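Local coordinates for endoglucanase (Clostridium thermocellum, PDB 2E4T), which hydrolyses internal beta-1,4-glucosidic bonds of cellulose and xyloglucan through a glycoside hydrolase family 44 catalytic module built around a TIM-like barrel, at residues Y51-N56 against V162-N167; T92-A97 against T176-Y181. All blocks are in the same frame, centred on the assembly; numbering follows the deposited sequence.

Contact 1 of 2, residues Y51-N56 against V162-N167. With CA (calcium ion), chain C.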
loop_
_atom_site.group_PDB
_atom_site.type_symbol
_atom_site.label_atom_id
_atom_site.label_comp_id
_atom_site.label_asym_id
_atom_site.label_seq_id
_atom_site.Cartn_x
_atom_site.Cartn_y
_atom_site.Cartn_z
ATOM N N TYR A 51 16.131 -0.355 -12.371
ATOM C CA TYR A 51 17.205 -0.430 -11.393
ATOM C C TYR A 51 18.052 -1.688 -11.604
ATOM O O TYR A 51 17.521 -2.796 -11.682
ATOM C CB TYR A 51 16.587 -0.465 -9.974
ATOM C CG TYR A 51 17.610 -0.767 -8.887
ATOM C CD1 TYR A 51 18.585 0.174 -8.529
ATOM C CD2 TYR A 51 17.626 -2.015 -8.265
ATOM C CE1 TYR A 51 19.521 -0.112 -7.558
ATOM C CE2 TYR A 51 18.583 -2.316 -7.294
ATOM C CZ TYR A 51 19.545 -1.377 -6.965
ATOM O OH TYR A 51 20.498 -1.722 -6.025
ATOM N N ASN A 52 19.382 -1.487 -11.667
ATOM C CA ASN A 52 20.334 -2.569 -11.860
ATOM C C ASN A 52 21.042 -2.831 -10.539
ATOM O O ASN A 52 21.861 -2.026 -10.101
ATOM C CB ASN A 52 21.333 -2.154 -12.934
ATOM C CG ASN A 52 22.344 -3.224 -13.254
ATOM O OD1 ASN A 52 22.569 -4.148 -12.466
ATOM N ND2 ASN A 52 22.963 -3.098 -14.437
ATOM N N TRP A 53 20.756 -3.978 -9.887
ATOM C CA TRP A 53 21.332 -4.220 -8.577
ATOM C C TRP A 53 22.873 -4.348 -8.630
ATOM O O TRP A 53 23.542 -4.200 -7.602
ATOM C CB TRP A 53 20.731 -5.494 -7.945
ATOM C CG TRP A 53 21.259 -6.781 -8.497
ATOM C CD1 TRP A 53 20.902 -7.402 -9.656
ATOM C CD2 TRP A 53 22.232 -7.638 -7.858
ATOM N NE1 TRP A 53 21.594 -8.599 -9.800
ATOM C CE2 TRP A 53 22.400 -8.753 -8.713
ATOM C CE3 TRP A 53 22.934 -7.585 -6.650
ATOM C CZ2 TRP A 53 23.241 -9.828 -8.360
ATOM C CZ3 TRP A 53 23.763 -8.638 -6.308
ATOM C CH2 TRP A 53 23.902 -9.742 -7.155
ATOM N N GLU A 54 23.417 -4.670 -9.811
ATOM C CA GLU A 54 24.865 -4.893 -9.864
ATOM C C GLU A 54 25.658 -3.619 -9.675
ATOM O O GLU A 54 26.765 -3.658 -9.145
ATOM C CB GLU A 54 25.260 -5.539 -11.195
ATOM C CG GLU A 54 24.559 -6.864 -11.462
ATOM C CD GLU A 54 25.063 -7.550 -12.738
ATOM O OE1 GLU A 54 25.733 -6.869 -13.585
ATOM O OE2 GLU A 54 24.796 -8.766 -12.922
ATOM N N ASN A 55 25.103 -2.491 -10.163
ATOM C CA ASN A 55 25.838 -1.195 -10.154
ATOM C C ASN A 55 25.022 -0.049 -9.621
ATOM O O ASN A 55 25.551 1.066 -9.518
ATOM C CB ASN A 55 26.409 -0.917 -11.534
ATOM C CG ASN A 55 25.335 -0.864 -12.564
ATOM O OD1 ASN A 55 24.163 -0.561 -12.281
ATOM N ND2 ASN A 55 25.714 -1.160 -13.810
ATOM N N ASN A 56 23.748 -0.268 -9.250
ATOM C CA ASN A 56 22.866 0.735 -8.634
ATOM C C ASN A 56 22.362 1.829 -9.578
ATOM O O ASN A 56 21.667 2.733 -9.084
ATOM C CB ASN A 56 23.455 1.333 -7.363
ATOM C CG ASN A 56 23.754 0.258 -6.362
ATOM O OD1 ASN A 56 22.830 -0.383 -5.812
ATOM N ND2 ASN A 56 25.028 0.015 -6.118
ATOM N N VAL A 162 18.299 -11.754 -5.412
ATOM C CA VAL A 162 17.645 -12.279 -4.204
ATOM C C VAL A 162 18.640 -13.059 -3.353
ATOM O O VAL A 162 18.674 -12.948 -2.121
ATOM C CB VAL A 162 16.387 -13.082 -4.564
ATOM C CG1 VAL A 162 15.791 -13.729 -3.319
ATOM C CG2 VAL A 162 15.369 -12.166 -5.224
ATOM N N ASN A 163 19.484 -13.884 -3.998
ATOM C CA ASN A 163 20.472 -14.655 -3.229
ATOM C C ASN A 163 21.404 -13.704 -2.432
ATOM O O ASN A 163 21.764 -14.003 -1.280
ATOM C CB ASN A 163 21.294 -15.523 -4.199
ATOM C CG ASN A 163 22.339 -16.308 -3.449
ATOM O OD1 ASN A 163 22.001 -17.282 -2.739
ATOM N ND2 ASN A 163 23.604 -15.876 -3.529
ATOM N N TYR A 164 21.813 -12.584 -3.035
ATOM C CA TYR A 164 22.671 -11.636 -2.331
ATOM C C TYR A 164 21.972 -11.116 -1.065
ATOM O O TYR A 164 22.586 -11.012 0.028
ATOM C CB TYR A 164 23.041 -10.498 -3.290
ATOM C CG TYR A 164 23.975 -9.483 -2.694
ATOM C CD1 TYR A 164 25.338 -9.587 -2.958
ATOM C CD2 TYR A 164 23.527 -8.401 -1.921
ATOM C CE1 TYR A 164 26.255 -8.679 -2.430
ATOM C CE2 TYR A 164 24.463 -7.498 -1.402
ATOM C CZ TYR A 164 25.831 -7.655 -1.642
ATOM O OH TYR A 164 26.691 -6.715 -1.087
ATOM N N LEU A 165 20.700 -10.782 -1.214
ATOM C CA LEU A 165 19.906 -10.257 -0.086
ATOM C C LEU A 165 19.723 -11.337 1.011
ATOM O O LEU A 165 19.872 -11.040 2.206
ATOM C CB LEU A 165 18.565 -9.751 -0.583
ATOM C CG LEU A 165 18.675 -8.561 -1.527
ATOM C CD1 LEU A 165 17.280 -8.243 -2.107
ATOM C CD2 LEU A 165 19.272 -7.332 -0.902
ATOM N N VAL A 166 19.370 -12.555 0.603
ATOM C CA VAL A 166 19.177 -13.638 1.572
ATOM C C VAL A 166 20.494 -13.969 2.275
ATOM O O VAL A 166 20.510 -14.233 3.493
ATOM C CB VAL A 166 18.608 -14.887 0.867
ATOM C CG1 VAL A 166 18.597 -16.107 1.769
ATOM C CG2 VAL A 166 17.202 -14.568 0.383
ATOM N N ASN A 167 21.613 -13.952 1.549
ATOM C CA ASN A 167 22.910 -14.145 2.168
ATOM C C ASN A 167 23.169 -13.104 3.259
ATOM O O ASN A 167 23.710 -13.421 4.327
ATOM C CB ASN A 167 23.988 -14.106 1.086
ATOM C CG ASN A 167 25.372 -14.281 1.679
ATOM O OD1 ASN A 167 26.079 -13.263 1.875
ATOM N ND2 ASN A 167 25.715 -15.470 2.072
HETATM CA CA CA C . 25.918 -8.881 -15.094
HETATM O O HOH W 1 26.064 -11.194 -14.558
HETATM O O HOH W 2 26.053 -6.995 -16.555
#
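W53 meets Y164 across this contact, where the loop after barrel strand 40-43 packs on helix 158-169, the helix before strand 180-183. First in the segment, Y51 is bound through OH to OD1 of N56, 2.7 Å away, tying the segment's ends together. One face of the Y51 ring lies against the backbone N of W53. N52 makes an Asx turn: its OD1 accepts from the backbone N of E54 at 2.8 Å, and its ND2 reaches S116 O. CG of W53 stands between its own backbone N and carbonyl carbon (chi1 76°), which swings the six-membered ring to the helix. CZ3 touches CB of Y164 at 3.6 Å and lies almost as near CG. The ring planes are inclined at 56° with centroids 5.6 Å apart, an oblique aromatic pair. The same indole stacks on F161, one helical turn earlier. E54 grips the calcium ion with both OE1 and OE2, while its CG lies above one face of the W53 indole, toward the rim. D150, D153, Y155 and two waters complete the site. The chemistry implies a small apolar seam beside the calcium site, with polar bonds and metal ligation shaping the loop itself.

Contact 2 of 2, residues T92-A97 against T176-Y181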
loop_
_atom_site.group_PDB
_atom_site.type_symbol
_atom_site.label_atom_id
_atom_site.label_comp_id
_atom_site.label_asym_id
_atom_site.label_seq_id
_atom_site.Cartn_x
_atom_site.Cartn_y
_atom_site.Cartn_z
ATOM N N THR A 92 20.788 -0.263 1.792
ATOM C CA THR A 92 20.576 0.939 2.598
ATOM C C THR A 92 19.092 1.083 2.949
ATOM O O THR A 92 18.731 1.393 4.096
ATOM C CB THR A 92 21.082 2.217 1.856
ATOM O OG1 THR A 92 22.490 2.063 1.627
ATOM C CG2 THR A 92 20.837 3.459 2.649
ATOM N N PHE A 93 18.219 0.810 1.969
ATOM C CA PHE A 93 16.792 0.944 2.196
ATOM C C PHE A 93 16.333 -0.011 3.307
ATOM O O PHE A 93 15.593 0.397 4.242
ATOM C CB PHE A 93 16.069 0.598 0.867
ATOM C CG PHE A 93 14.597 0.838 0.910
ATOM C CD1 PHE A 93 14.066 2.032 0.454
ATOM C CD2 PHE A 93 13.703 -0.165 1.358
ATOM C CE1 PHE A 93 12.665 2.259 0.506
ATOM C CE2 PHE A 93 12.337 0.040 1.388
ATOM C CZ PHE A 93 11.828 1.262 0.977
ATOM N N HIS A 94 16.750 -1.278 3.238
ATOM C CA HIS A 94 16.369 -2.241 4.249
ATOM C C HIS A 94 17.046 -1.968 5.590
ATOM O O HIS A 94 16.430 -2.110 6.658
ATOM C CB HIS A 94 16.594 -3.656 3.751
ATOM C CG HIS A 94 16.051 -4.713 4.675
ATOM N ND1 HIS A 94 14.735 -4.699 5.157
ATOM C CD2 HIS A 94 16.658 -5.827 5.161
ATOM C CE1 HIS A 94 14.589 -5.790 5.903
ATOM N NE2 HIS A 94 15.734 -6.486 5.921
ATOM N N ASP A 95 18.331 -1.583 5.555
ATOM C CA ASP A 95 19.004 -1.256 6.825
ATOM C C ASP A 95 18.252 -0.110 7.526
ATOM O O ASP A 95 18.094 -0.144 8.773
ATOM C CB ASP A 95 20.445 -0.819 6.589
ATOM C CG ASP A 95 21.382 -1.922 6.176
ATOM O OD1 ASP A 95 21.032 -3.115 6.290
ATOM O OD2 ASP A 95 22.546 -1.562 5.806
ATOM N N LYS A 96 17.836 0.910 6.769
ATOM C CA LYS A 96 17.089 2.012 7.386
ATOM C C LYS A 96 15.778 1.473 7.975
ATOM O O LYS A 96 15.415 1.828 9.132
ATOM C CB LYS A 96 16.798 3.104 6.374
ATOM C CG LYS A 96 18.001 4.035 6.109
ATOM C CD LYS A 96 17.650 5.070 5.049
ATOM C CE LYS A 96 18.616 6.226 5.023
ATOM N NZ LYS A 96 18.185 7.247 4.011
ATOM N N ALA A 97 15.049 0.653 7.233
ATOM C CA ALA A 97 13.780 0.093 7.745
ATOM C C ALA A 97 14.021 -0.691 9.024
ATOM O O ALA A 97 13.293 -0.508 10.035
ATOM C CB ALA A 97 13.145 -0.796 6.670
ATOM N N THR A 176 15.316 -10.670 10.305
ATOM C CA THR A 176 15.796 -9.553 9.492
ATOM C C THR A 176 15.614 -9.785 8.008
ATOM O O THR A 176 16.038 -8.947 7.189
ATOM C CB THR A 176 17.243 -9.176 9.760
ATOM O OG1 THR A 176 18.110 -10.257 9.533
ATOM C CG2 THR A 176 17.457 -8.735 11.182
ATOM N N GLY A 177 14.990 -10.886 7.593
ATOM C CA GLY A 177 14.870 -11.127 6.183
ATOM C C GLY A 177 13.930 -10.152 5.523
ATOM O O GLY A 177 12.970 -9.649 6.121
ATOM N N ILE A 178 14.154 -9.936 4.229
ATOM C CA ILE A 178 13.206 -9.182 3.395
ATOM C C ILE A 178 12.028 -10.113 3.100
ATOM O O ILE A 178 12.168 -11.227 2.584
ATOM C CB ILE A 178 13.914 -8.727 2.112
ATOM C CG1 ILE A 178 14.899 -7.606 2.527
ATOM C CG2 ILE A 178 12.901 -8.251 1.072
ATOM C CD1 ILE A 178 15.935 -7.279 1.478
ATOM N N LYS A 179 10.811 -9.664 3.470
ATOM C CA LYS A 179 9.654 -10.546 3.443
ATOM C C LYS A 179 8.978 -10.670 2.103
ATOM O O LYS A 179 8.367 -11.715 1.824
ATOM C CB LYS A 179 8.633 -10.158 4.528
ATOM C CG LYS A 179 9.035 -10.521 5.918
ATOM C CD LYS A 179 7.918 -10.067 6.936
ATOM C CE LYS A 179 8.085 -10.542 8.350
ATOM N NZ LYS A 179 9.233 -9.892 9.006
ATOM N N GLY A 180 9.047 -9.618 1.269
ATOM C CA GLY A 180 8.301 -9.633 0.034
ATOM C C GLY A 180 9.055 -9.031 -1.124
ATOM O O GLY A 180 9.909 -8.158 -0.940
ATOM N N TYR A 181 8.695 -9.525 -2.328
ATOM C CA TYR A 181 9.210 -8.990 -3.565
ATOM C C TYR A 181 8.057 -8.721 -4.488
ATOM O O TYR A 181 7.097 -9.498 -4.587
ATOM C CB TYR A 181 10.173 -9.988 -4.247
ATOM C CG TYR A 181 11.411 -10.252 -3.416
ATOM C CD1 TYR A 181 12.467 -9.353 -3.407
ATOM C CD2 TYR A 181 11.474 -11.362 -2.572
ATOM C CE1 TYR A 181 13.603 -9.568 -2.601
ATOM C CE2 TYR A 181 12.566 -11.570 -1.752
ATOM C CZ TYR A 181 13.633 -10.663 -1.744
ATOM O OH TYR A 181 14.746 -10.826 -0.960
#
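The imidazole of H94 has I178 over one face and the carbonyl of T176 at its edge. CG1 of I178 sits 3.6 Å from the ring centroid and only 8° off the ring normal, a CH-pi contact over the centre. CD1 of I178 follows along the same side chain and comes within 4.0 Å of CD2 of H94. At the edge, NE2 of H94 donates to the backbone O of T176. This bond is 2.8 Å long and nearly straight, with an N-H...O angle of 175°. The oxygen lies close to the imidazole plane, while the donor is tilted out of the carbonyl plane of T176. ND1 of H94 is hydrogen-bonded to T105 OG1, and Y169 packs edge-to-face with the ring. CG of H94 stands anti to the backbone N (chi1 -172°), which carries the imidazole from helix 88-99 to the loop leading into strand 180-183. That strand lies beside strand 104-109 in the parallel sheet of the TIM-like barrel. The contact therefore joins a helix packed outside the barrel strands to the loop entering strand 180-183. Its chemistry implies a fixed ring: bonds at both nitrogens set its rotation, and the isoleucine contact holds one face. The buried H94 thereby spends its NE2 hydrogen on a backbone carbonyl of the loop.

How the contacts relate
Both contacts belong to one neighbourhood of the barrel, with centres 12 Å apart. Helix 158-169 and strand 180-183 follow each other in the chain, so the second segments are close in sequence. They also touch: L165 CD1 packs against I178 CD1 at 3.9 Å, and V162 and L165 both touch the hydroxyl of Y181. Contact 1 is partly buried and farther from the centre of the chain, about 23 Å against 16 Å. It joins a calcium-binding loop to the helix by apolar aromatic packing. Contact 2 is buried, lies away from the metal sites and adds a directional hydrogen bond to its apolar packing. Helix 158-169 thus bridges the two.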